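Local coordinates for protein mannitol dehydrogenase (Pseudomonas fluorescens, PDB 1LJ8) that probably catalyses the NAD-dependent interconversion of D-mannitol and D-fructose, binding its nicotinamide cofactor in a Rossmann domain joined to a largely helical C-terminal domain, at residues A[298-306]-A[355-363]; A[333-342]-A[392-403]. All coordinates share one frame; numbering follows the deposited sequence.

Contact 1: residues A[298-306]-A[355-363]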
loop_
_atom_site.group_PDB
_atom_site.type_symbol
_atom_site.label_atom_id
_atom_site.label_comp_id
_atom_site.label_asym_id
_atom_site.label_seq_id
_atom_site.Cartn_x
_atom_site.Cartn_y
_atom_site.Cartn_z
ATOM N N LEU A 298 -10.689 2.297 -8.980
ATOM C CA LEU A 298 -11.766 2.992 -8.296
ATOM C C LEU A 298 -11.436 3.470 -6.896
ATOM O O LEU A 298 -11.680 4.632 -6.583
ATOM C CB LEU A 298 -13.027 2.077 -8.238
ATOM C CG LEU A 298 -13.641 1.757 -9.621
ATOM C CD1 LEU A 298 -14.800 0.698 -9.409
ATOM C CD2 LEU A 298 -14.183 3.063 -10.270
ATOM N N LEU A 299 -10.904 2.600 -6.043
ATOM C CA LEU A 299 -10.646 3.050 -4.665
ATOM C C LEU A 299 -9.390 3.903 -4.617
ATOM O O LEU A 299 -9.439 5.080 -4.234
ATOM C CB LEU A 299 -10.523 1.842 -3.713
ATOM C CG LEU A 299 -10.555 2.155 -2.208
ATOM C CD1 LEU A 299 -10.858 0.836 -1.434
ATOM C CD2 LEU A 299 -9.169 2.742 -1.754
ATOM N N ASN A 300 -8.255 3.352 -5.055
ATOM C CA ASN A 300 -7.035 4.163 -4.978
ATOM C C ASN A 300 -7.062 5.344 -5.927
ATOM O O ASN A 300 -6.551 6.405 -5.608
ATOM C CB ASN A 300 -5.818 3.261 -5.199
ATOM C CG ASN A 300 -5.741 2.164 -4.127
ATOM O OD1 ASN A 300 -6.134 1.015 -4.353
ATOM N ND2 ASN A 300 -5.253 2.521 -2.946
ATOM N N GLY A 301 -7.635 5.158 -7.117
ATOM C CA GLY A 301 -7.751 6.262 -8.032
ATOM C C GLY A 301 -8.575 7.374 -7.393
ATOM O O GLY A 301 -8.209 8.539 -7.514
ATOM N N SER A 302 -9.696 7.043 -6.730
ATOM C CA SER A 302 -10.514 8.089 -6.101
ATOM C C SER A 302 -9.758 8.747 -4.948
ATOM O O SER A 302 -9.861 9.975 -4.747
ATOM C CB SER A 302 -11.840 7.487 -5.580
ATOM O OG SER A 302 -12.669 7.204 -6.692
ATOM N N HIS A 303 -8.980 7.933 -4.214
ATOM C CA HIS A 303 -8.205 8.496 -3.079
ATOM C C HIS A 303 -7.303 9.595 -3.630
ATOM O O HIS A 303 -7.254 10.690 -3.066
ATOM C CB HIS A 303 -7.327 7.420 -2.425
ATOM C CG HIS A 303 -7.810 6.933 -1.095
ATOM N ND1 HIS A 303 -7.212 5.858 -0.453
ATOM C CD2 HIS A 303 -8.809 7.355 -0.278
ATOM C CE1 HIS A 303 -7.828 5.642 0.699
ATOM N NE2 HIS A 303 -8.797 6.534 0.831
ATOM N N LEU A 304 -6.554 9.318 -4.709
ATOM C CA LEU A 304 -5.675 10.381 -5.244
ATOM C C LEU A 304 -6.446 11.573 -5.751
ATOM O O LEU A 304 -6.029 12.730 -5.575
ATOM C CB LEU A 304 -4.750 9.895 -6.366
ATOM C CG LEU A 304 -3.588 8.977 -6.056
ATOM C CD1 LEU A 304 -2.533 9.125 -7.185
ATOM C CD2 LEU A 304 -2.898 9.397 -4.734
ATOM N N ALA A 305 -7.591 11.314 -6.378
ATOM C CA ALA A 305 -8.398 12.433 -6.880
ATOM C C ALA A 305 -8.896 13.332 -5.744
ATOM O O ALA A 305 -9.038 14.544 -5.911
ATOM C CB ALA A 305 -9.605 11.895 -7.697
ATOM N N LEU A 306 -9.164 12.750 -4.588
ATOM C CA LEU A 306 -9.613 13.557 -3.450
ATOM C C LEU A 306 -8.509 14.232 -2.635
ATOM O O LEU A 306 -8.652 15.353 -2.092
ATOM C CB LEU A 306 -10.340 12.670 -2.429
ATOM C CG LEU A 306 -11.588 11.919 -2.866
ATOM C CD1 LEU A 306 -12.035 10.888 -1.769
ATOM C CD2 LEU A 306 -12.657 13.007 -3.091
ATOM N N LYS A 355 -19.116 0.825 -6.124
ATOM C CA LYS A 355 -18.749 2.238 -6.053
ATOM C C LYS A 355 -19.474 2.931 -4.895
ATOM O O LYS A 355 -18.904 3.780 -4.211
ATOM C CB LYS A 355 -19.020 2.956 -7.395
ATOM C CG LYS A 355 -18.073 2.512 -8.508
ATOM C CD LYS A 355 -18.408 3.216 -9.838
ATOM C CE LYS A 355 -19.643 2.579 -10.540
ATOM N NZ LYS A 355 -19.901 3.327 -11.791
ATOM N N GLN A 356 -20.734 2.570 -4.643
ATOM C CA GLN A 356 -21.400 3.151 -3.489
ATOM C C GLN A 356 -20.712 2.719 -2.171
ATOM O O GLN A 356 -20.573 3.535 -1.262
ATOM C CB GLN A 356 -22.906 2.769 -3.443
ATOM C CG GLN A 356 -23.656 3.431 -2.244
ATOM C CD GLN A 356 -23.603 4.959 -2.228
ATOM O OE1 GLN A 356 -23.857 5.596 -3.243
ATOM N NE2 GLN A 356 -23.260 5.549 -1.085
ATOM N N THR A 357 -20.255 1.472 -2.073
ATOM C CA THR A 357 -19.590 1.088 -0.829
ATOM C C THR A 357 -18.282 1.892 -0.650
ATOM O O THR A 357 -17.881 2.139 0.482
ATOM C CB THR A 357 -19.314 -0.422 -0.745
ATOM O OG1 THR A 357 -18.389 -0.820 -1.768
ATOM C CG2 THR A 357 -20.626 -1.224 -0.882
ATOM N N LEU A 358 -17.639 2.337 -1.745
ATOM C CA LEU A 358 -16.410 3.138 -1.574
ATOM C C LEU A 358 -16.793 4.475 -0.979
ATOM O O LEU A 358 -16.115 4.999 -0.077
ATOM C CB LEU A 358 -15.669 3.321 -2.921
ATOM C CG LEU A 358 -15.202 1.993 -3.536
ATOM C CD1 LEU A 358 -14.471 2.309 -4.838
ATOM C CD2 LEU A 358 -14.295 1.205 -2.590
ATOM N N VAL A 359 -17.890 5.052 -1.460
ATOM C CA VAL A 359 -18.326 6.313 -0.902
ATOM C C VAL A 359 -18.628 6.108 0.588
ATOM O O VAL A 359 -18.219 6.914 1.417
ATOM C CB VAL A 359 -19.575 6.861 -1.643
ATOM C CG1 VAL A 359 -20.138 8.086 -0.911
ATOM C CG2 VAL A 359 -19.172 7.223 -3.052
ATOM N N ASP A 360 -19.323 5.018 0.916
ATOM C CA ASP A 360 -19.677 4.735 2.321
ATOM C C ASP A 360 -18.423 4.581 3.198
ATOM O O ASP A 360 -18.328 5.134 4.295
ATOM C CB ASP A 360 -20.464 3.430 2.466
ATOM C CG ASP A 360 -21.854 3.457 1.770
ATOM O OD1 ASP A 360 -22.411 4.557 1.569
ATOM O OD2 ASP A 360 -22.364 2.358 1.432
ATOM N N ARG A 361 -17.465 3.788 2.709
ATOM C CA ARG A 361 -16.225 3.568 3.490
ATOM C C ARG A 361 -15.384 4.839 3.642
ATOM O O ARG A 361 -14.831 5.117 4.725
ATOM C CB ARG A 361 -15.410 2.432 2.854
ATOM C CG ARG A 361 -16.075 1.065 3.067
ATOM C CD ARG A 361 -15.444 -0.002 2.137
ATOM N NE ARG A 361 -13.988 -0.059 2.380
ATOM C CZ ARG A 361 -13.103 -0.563 1.500
ATOM N NH1 ARG A 361 -13.521 -1.060 0.330
ATOM N NH2 ARG A 361 -11.797 -0.558 1.793
ATOM N N PHE A 362 -15.304 5.649 2.597
ATOM C CA PHE A 362 -14.542 6.890 2.749
ATOM C C PHE A 362 -15.269 7.894 3.659
ATOM O O PHE A 362 -14.653 8.811 4.171
ATOM C CB PHE A 362 -14.331 7.607 1.402
ATOM C CG PHE A 362 -13.331 6.956 0.479
ATOM C CD1 PHE A 362 -13.018 7.588 -0.726
ATOM C CD2 PHE A 362 -12.740 5.738 0.769
ATOM C CE1 PHE A 362 -12.119 7.000 -1.632
ATOM C CE2 PHE A 362 -11.843 5.123 -0.129
ATOM C CZ PHE A 362 -11.537 5.763 -1.332
ATOM N N SER A 363 -16.589 7.725 3.826
ATOM C CA SER A 363 -17.402 8.622 4.666
ATOM C C SER A 363 -17.336 8.257 6.142
ATOM O O SER A 363 -17.885 8.979 7.005
ATOM C CB SER A 363 -18.870 8.616 4.173
ATOM O OG SER A 363 -18.933 9.044 2.808
#
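The phenyl ring of F362 lies with one face against the imidazole of H303, an offset stack whose ring centroids are 4.4 Å apart and whose planes are tilted by 11°. The offset sets the rims over each other, with F362 CZ within 3.3 Å of H303 CD2. At the edge of the phenyl ring, in its plane, lies the carbonyl oxygen L299 O, 3.6 Å from F362 CZ, so the weakly positive C-H rim meets a partial negative charge; S302 CB also meets this edge. L306 CD1 approaches obliquely, 3.6 Å from F362 CD1. F362 is thus a knob in a hole formed by L299, S302, H303 and L306, and a flat, wide ring suits a hole with a planar wall. With an alanine in place of F362, the hole would probably be left as a gap and the H303 imidazole would lose its stacking partner and be freer to turn.

Segments 298-306 and 355-362, on helices 289-313 and 351-362 of the C-terminal domain, approach with axes 10.6 Å apart at a crossing angle of -48°, and the side chain of H303 is about 6 Å from the bound NAD. Beyond the ring, branched leucines mesh: L299, its CG anti to the backbone N (chi1 -167°), carries CD1 to within 3.6 Å of L358 CD2. That same methyl lies obliquely beside the guanidinium of R361, whose charge is met by E259 and D230. L298 CB packs on L358 CD1, and L298 CD1 rests on the aliphatic part of K355, whose ammonium group reaches D336.

Contact 2: residues A[333-342]-A[392-403]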
loop_
_atom_site.group_PDB
_atom_site.type_symbol
_atom_site.label_atom_id
_atom_site.label_comp_id
_atom_site.label_asym_id
_atom_site.label_seq_id
_atom_site.Cartn_x
_atom_site.Cartn_y
_atom_site.Cartn_z
ATOM N N ALA A 333 -18.157 11.337 -10.463
ATOM C CA ALA A 333 -17.988 11.574 -11.906
ATOM C C ALA A 333 -16.713 10.868 -12.404
ATOM O O ALA A 333 -16.693 10.253 -13.461
ATOM C CB ALA A 333 -17.896 13.077 -12.188
ATOM N N TYR A 334 -15.627 10.988 -11.638
ATOM C CA TYR A 334 -14.389 10.324 -12.017
ATOM C C TYR A 334 -14.601 8.804 -12.095
ATOM O O TYR A 334 -14.207 8.154 -13.103
ATOM C CB TYR A 334 -13.271 10.669 -11.000
ATOM C CG TYR A 334 -11.967 9.971 -11.275
ATOM C CD1 TYR A 334 -11.134 10.400 -12.306
ATOM C CD2 TYR A 334 -11.552 8.884 -10.496
ATOM C CE1 TYR A 334 -9.933 9.771 -12.572
ATOM C CE2 TYR A 334 -10.304 8.257 -10.745
ATOM C CZ TYR A 334 -9.513 8.717 -11.792
ATOM O OH TYR A 334 -8.299 8.148 -12.112
HETATM N N MSE A 335 -15.229 8.215 -11.064
HETATM C CA MSE A 335 -15.472 6.754 -11.038
HETATM C C MSE A 335 -16.433 6.320 -12.173
HETATM O O MSE A 335 -16.174 5.352 -12.893
HETATM C CB MSE A 335 -16.107 6.312 -9.709
HETATM C CG MSE A 335 -15.153 6.388 -8.548
HETATM SE SE MSE A 335 -15.845 5.403 -7.012
HETATM C CE MSE A 335 -17.503 6.371 -6.717
ATOM N N ASP A 336 -17.539 7.042 -12.308
ATOM C CA ASP A 336 -18.542 6.654 -13.303
ATOM C C ASP A 336 -18.191 6.910 -14.750
ATOM O O ASP A 336 -18.442 6.058 -15.608
ATOM C CB ASP A 336 -19.889 7.360 -13.049
ATOM C CG ASP A 336 -20.531 6.969 -11.739
ATOM O OD1 ASP A 336 -20.237 5.899 -11.177
ATOM O OD2 ASP A 336 -21.365 7.751 -11.242
ATOM N N LEU A 337 -17.594 8.067 -15.033
ATOM C CA LEU A 337 -17.327 8.421 -16.429
ATOM C C LEU A 337 -15.937 8.114 -16.943
ATOM O O LEU A 337 -15.748 7.848 -18.133
ATOM C CB LEU A 337 -17.579 9.904 -16.635
ATOM C CG LEU A 337 -18.948 10.408 -16.155
ATOM C CD1 LEU A 337 -18.966 11.930 -16.210
ATOM C CD2 LEU A 337 -20.053 9.803 -17.046
ATOM N N ASP A 338 -14.950 8.127 -16.043
ATOM C CA ASP A 338 -13.580 7.914 -16.500
ATOM C C ASP A 338 -13.053 6.518 -16.272
ATOM O O ASP A 338 -12.479 5.928 -17.190
ATOM C CB ASP A 338 -12.631 8.957 -15.850
ATOM C CG ASP A 338 -13.046 10.413 -16.164
ATOM O OD1 ASP A 338 -13.608 10.627 -17.273
ATOM O OD2 ASP A 338 -12.810 11.334 -15.327
ATOM N N VAL A 339 -13.268 5.979 -15.074
ATOM C CA VAL A 339 -12.733 4.652 -14.769
ATOM C C VAL A 339 -13.620 3.474 -15.169
ATOM O O VAL A 339 -13.150 2.535 -15.789
ATOM C CB VAL A 339 -12.414 4.537 -13.207
ATOM C CG1 VAL A 339 -11.881 3.118 -12.871
ATOM C CG2 VAL A 339 -11.394 5.663 -12.802
ATOM N N THR A 340 -14.898 3.531 -14.802
ATOM C CA THR A 340 -15.792 2.395 -15.041
ATOM C C THR A 340 -15.789 1.806 -16.434
ATOM O O THR A 340 -15.679 0.578 -16.589
ATOM C CB THR A 340 -17.259 2.740 -14.567
ATOM O OG1 THR A 340 -17.266 2.894 -13.137
ATOM C CG2 THR A 340 -18.216 1.600 -14.921
ATOM N N PRO A 341 -15.867 2.646 -17.476
ATOM C CA PRO A 341 -15.871 2.087 -18.847
ATOM C C PRO A 341 -14.602 1.324 -19.209
ATOM O O PRO A 341 -14.562 0.612 -20.228
ATOM C CB PRO A 341 -16.000 3.327 -19.750
ATOM C CG PRO A 341 -16.656 4.379 -18.881
ATOM C CD PRO A 341 -15.966 4.123 -17.504
ATOM N N ASN A 342 -13.544 1.501 -18.426
ATOM C CA ASN A 342 -12.266 0.861 -18.753
ATOM C C ASN A 342 -12.077 -0.503 -18.079
ATOM O O ASN A 342 -11.108 -1.230 -18.384
ATOM C CB ASN A 342 -11.073 1.729 -18.276
ATOM C CG ASN A 342 -11.176 3.195 -18.686
ATOM O OD1 ASN A 342 -11.942 3.550 -19.575
ATOM N ND2 ASN A 342 -10.384 4.054 -18.024
ATOM N N ARG A 392 -5.800 5.670 -21.042
ATOM C CA ARG A 392 -6.948 5.119 -21.760
ATOM C C ARG A 392 -7.818 6.276 -22.268
ATOM O O ARG A 392 -8.354 6.243 -23.374
ATOM C CB ARG A 392 -7.739 4.183 -20.820
ATOM C CG ARG A 392 -9.102 3.704 -21.351
ATOM C CD ARG A 392 -8.923 2.851 -22.653
ATOM N NE ARG A 392 -10.182 2.158 -22.937
ATOM C CZ ARG A 392 -10.521 0.980 -22.395
ATOM N NH1 ARG A 392 -9.695 0.354 -21.563
ATOM N NH2 ARG A 392 -11.723 0.462 -22.649
ATOM N N LEU A 393 -7.982 7.316 -21.461
ATOM C CA LEU A 393 -8.795 8.441 -21.924
ATOM C C LEU A 393 -8.138 9.102 -23.137
ATOM O O LEU A 393 -8.816 9.466 -24.107
ATOM C CB LEU A 393 -8.977 9.488 -20.815
ATOM C CG LEU A 393 -9.636 8.981 -19.510
ATOM C CD1 LEU A 393 -9.700 10.092 -18.429
ATOM C CD2 LEU A 393 -11.055 8.501 -19.843
ATOM N N ILE A 394 -6.814 9.215 -23.103
ATOM C CA ILE A 394 -6.084 9.821 -24.217
ATOM C C ILE A 394 -6.259 8.936 -25.460
ATOM O O ILE A 394 -6.636 9.429 -26.522
ATOM C CB ILE A 394 -4.585 9.980 -23.880
ATOM C CG1 ILE A 394 -4.417 11.115 -22.845
ATOM C CG2 ILE A 394 -3.765 10.308 -25.196
ATOM C CD1 ILE A 394 -2.988 11.138 -22.241
ATOM N N ALA A 395 -6.039 7.640 -25.316
ATOM C CA ALA A 395 -6.176 6.725 -26.469
ATOM C C ALA A 395 -7.573 6.707 -27.053
ATOM O O ALA A 395 -7.721 6.530 -28.273
ATOM C CB ALA A 395 -5.784 5.301 -26.076
ATOM N N ASP A 396 -8.592 6.856 -26.210
ATOM C CA ASP A 396 -9.958 6.815 -26.686
ATOM C C ASP A 396 -10.466 8.157 -27.200
ATOM O O ASP A 396 -11.562 8.211 -27.762
ATOM C CB ASP A 396 -10.936 6.379 -25.583
ATOM C CG ASP A 396 -10.827 4.915 -25.216
ATOM O OD1 ASP A 396 -10.245 4.107 -25.986
ATOM O OD2 ASP A 396 -11.358 4.580 -24.144
ATOM N N GLY A 397 -9.710 9.230 -26.964
ATOM C CA GLY A 397 -10.143 10.550 -27.369
ATOM C C GLY A 397 -11.259 11.002 -26.450
ATOM O O GLY A 397 -12.097 11.783 -26.877
ATOM N N ARG A 398 -11.305 10.493 -25.211
ATOM C CA ARG A 398 -12.342 10.875 -24.226
ATOM C C ARG A 398 -11.880 12.083 -23.385
ATOM O O ARG A 398 -10.697 12.402 -23.358
ATOM C CB ARG A 398 -12.682 9.690 -23.313
ATOM C CG ARG A 398 -13.568 8.639 -24.023
ATOM C CD ARG A 398 -13.409 7.255 -23.427
ATOM N NE ARG A 398 -13.848 7.189 -22.033
ATOM C CZ ARG A 398 -13.344 6.318 -21.161
ATOM N NH1 ARG A 398 -12.394 5.466 -21.559
ATOM N NH2 ARG A 398 -13.789 6.295 -19.904
ATOM N N GLU A 399 -12.819 12.730 -22.706
ATOM C CA GLU A 399 -12.524 13.945 -21.914
ATOM C C GLU A 399 -11.475 13.645 -20.845
ATOM O O GLU A 399 -11.670 12.708 -20.081
ATOM C CB GLU A 399 -13.818 14.424 -21.235
ATOM C CG GLU A 399 -13.681 15.570 -20.168
ATOM C CD GLU A 399 -13.156 16.932 -20.717
ATOM O OE1 GLU A 399 -11.906 17.160 -20.863
ATOM O OE2 GLU A 399 -14.024 17.800 -21.017
ATOM N N THR A 400 -10.392 14.422 -20.781
ATOM C CA THR A 400 -9.373 14.153 -19.738
ATOM C C THR A 400 -9.402 15.133 -18.575
ATOM O O THR A 400 -8.634 14.974 -17.620
ATOM C CB THR A 400 -7.925 14.201 -20.306
ATOM O OG1 THR A 400 -7.622 15.526 -20.777
ATOM C CG2 THR A 400 -7.761 13.182 -21.460
ATOM N N GLU A 401 -10.277 16.125 -18.648
ATOM C CA GLU A 401 -10.282 17.184 -17.648
ATOM C C GLU A 401 -10.345 16.776 -16.186
ATOM O O GLU A 401 -9.603 17.334 -15.366
ATOM C CB GLU A 401 -11.412 18.171 -17.919
ATOM C CG GLU A 401 -11.050 19.557 -17.456
ATOM C CD GLU A 401 -10.626 20.411 -18.643
ATOM O OE1 GLU A 401 -10.348 19.839 -19.736
ATOM O OE2 GLU A 401 -10.564 21.631 -18.478
ATOM N N ARG A 402 -11.242 15.849 -15.840
ATOM C CA ARG A 402 -11.312 15.445 -14.436
ATOM C C ARG A 402 -10.033 14.761 -14.001
ATOM O O ARG A 402 -9.592 14.956 -12.860
ATOM C CB ARG A 402 -12.468 14.495 -14.178
ATOM C CG ARG A 402 -13.908 15.129 -14.343
ATOM C CD ARG A 402 -14.954 14.015 -14.261
ATOM N NE ARG A 402 -14.944 13.224 -15.496
ATOM C CZ ARG A 402 -15.582 13.559 -16.619
ATOM N NH1 ARG A 402 -16.331 14.668 -16.705
ATOM N NH2 ARG A 402 -15.415 12.823 -17.703
ATOM N N ALA A 403 -9.445 13.942 -14.877
ATOM C CA ALA A 403 -8.207 13.234 -14.490
ATOM C C ALA A 403 -7.027 14.193 -14.480
ATOM O O ALA A 403 -6.103 14.079 -13.655
ATOM C CB ALA A 403 -7.943 12.063 -15.458
HETATM O O HOH W 1 -15.515 9.443 -21.132
HETATM O O HOH W 2 -11.473 13.093 -17.177
HETATM O O HOH W 3 -13.744 10.862 -19.782
HETATM O O HOH W 4 -12.668 -1.681 -21.339
#
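D338 and R402 form the principal salt bridge, a side-on grip in which each carboxylate oxygen takes one nitrogen on its syn side, both donors tilted out of the carboxylate plane. R402 NH2 reaches D338 OD1 at 2.9 Å and an N-H...O angle of 168°, while NE bonds to OD2. The arginine chain, bent at chi3 (-74°), turns its guanidinium to within 24° of the carboxylate plane. A bridging water also donates to D338 OD2 and to E399 O.

R398 hydrogen-bonds through the edge of its guanidinium. R398 NH1 donates to N342 OD1 at 2.8 Å, and R398 NH2 to L337 O at 3.1 Å, with a weak bond to D338 O. A planar, multiply donating group suits the backbone carbonyls of L337 and D338 and the amide oxygen of N342, which converge here. D396 OD2 accepts from both R398 NH1 and R392 NE, joining the two arginines in a salt-bridge network. N342 OD1 also lies over the centre of one face of the R392 guanidinium.

R392 lies on helix 387-396, R398 in the turn that leads to helix 401-413: a Schellman motif closes the first helix, with G397 at positive phi, and the E399 carboxylate caps E401 N at the start of the second.

Apolar contacts fill in around the charges. L337 CD1 sits over the centre of one face of the R402 guanidinium, 3.8 Å from R402 CZ, and A333 CB touches R402 CD at 3.7 Å. A403 CB meets the edge of the Y334 ring.

Both contacts belong to the helical C-terminal domain, with centres 16 Å apart on the same side of the chain's centre. Their segments alternate along the sequence: 298-306, 333-342, 355-363, 392-403. Helix 325-339 carries a segment of contact 2 and the next helix, 351-362, one of contact 1; the interfaces also touch. K355 NZ bridges them with a salt bridge to D336 OD1 (2.7 Å), while L298 packs on V339 and S302 on M335. Contact 1, its centre about 15 Å from the chain's centre, faces the cofactor side, near NAD; the centre of contact 2 lies farther out, at about 24 Å, away from the annotated sites.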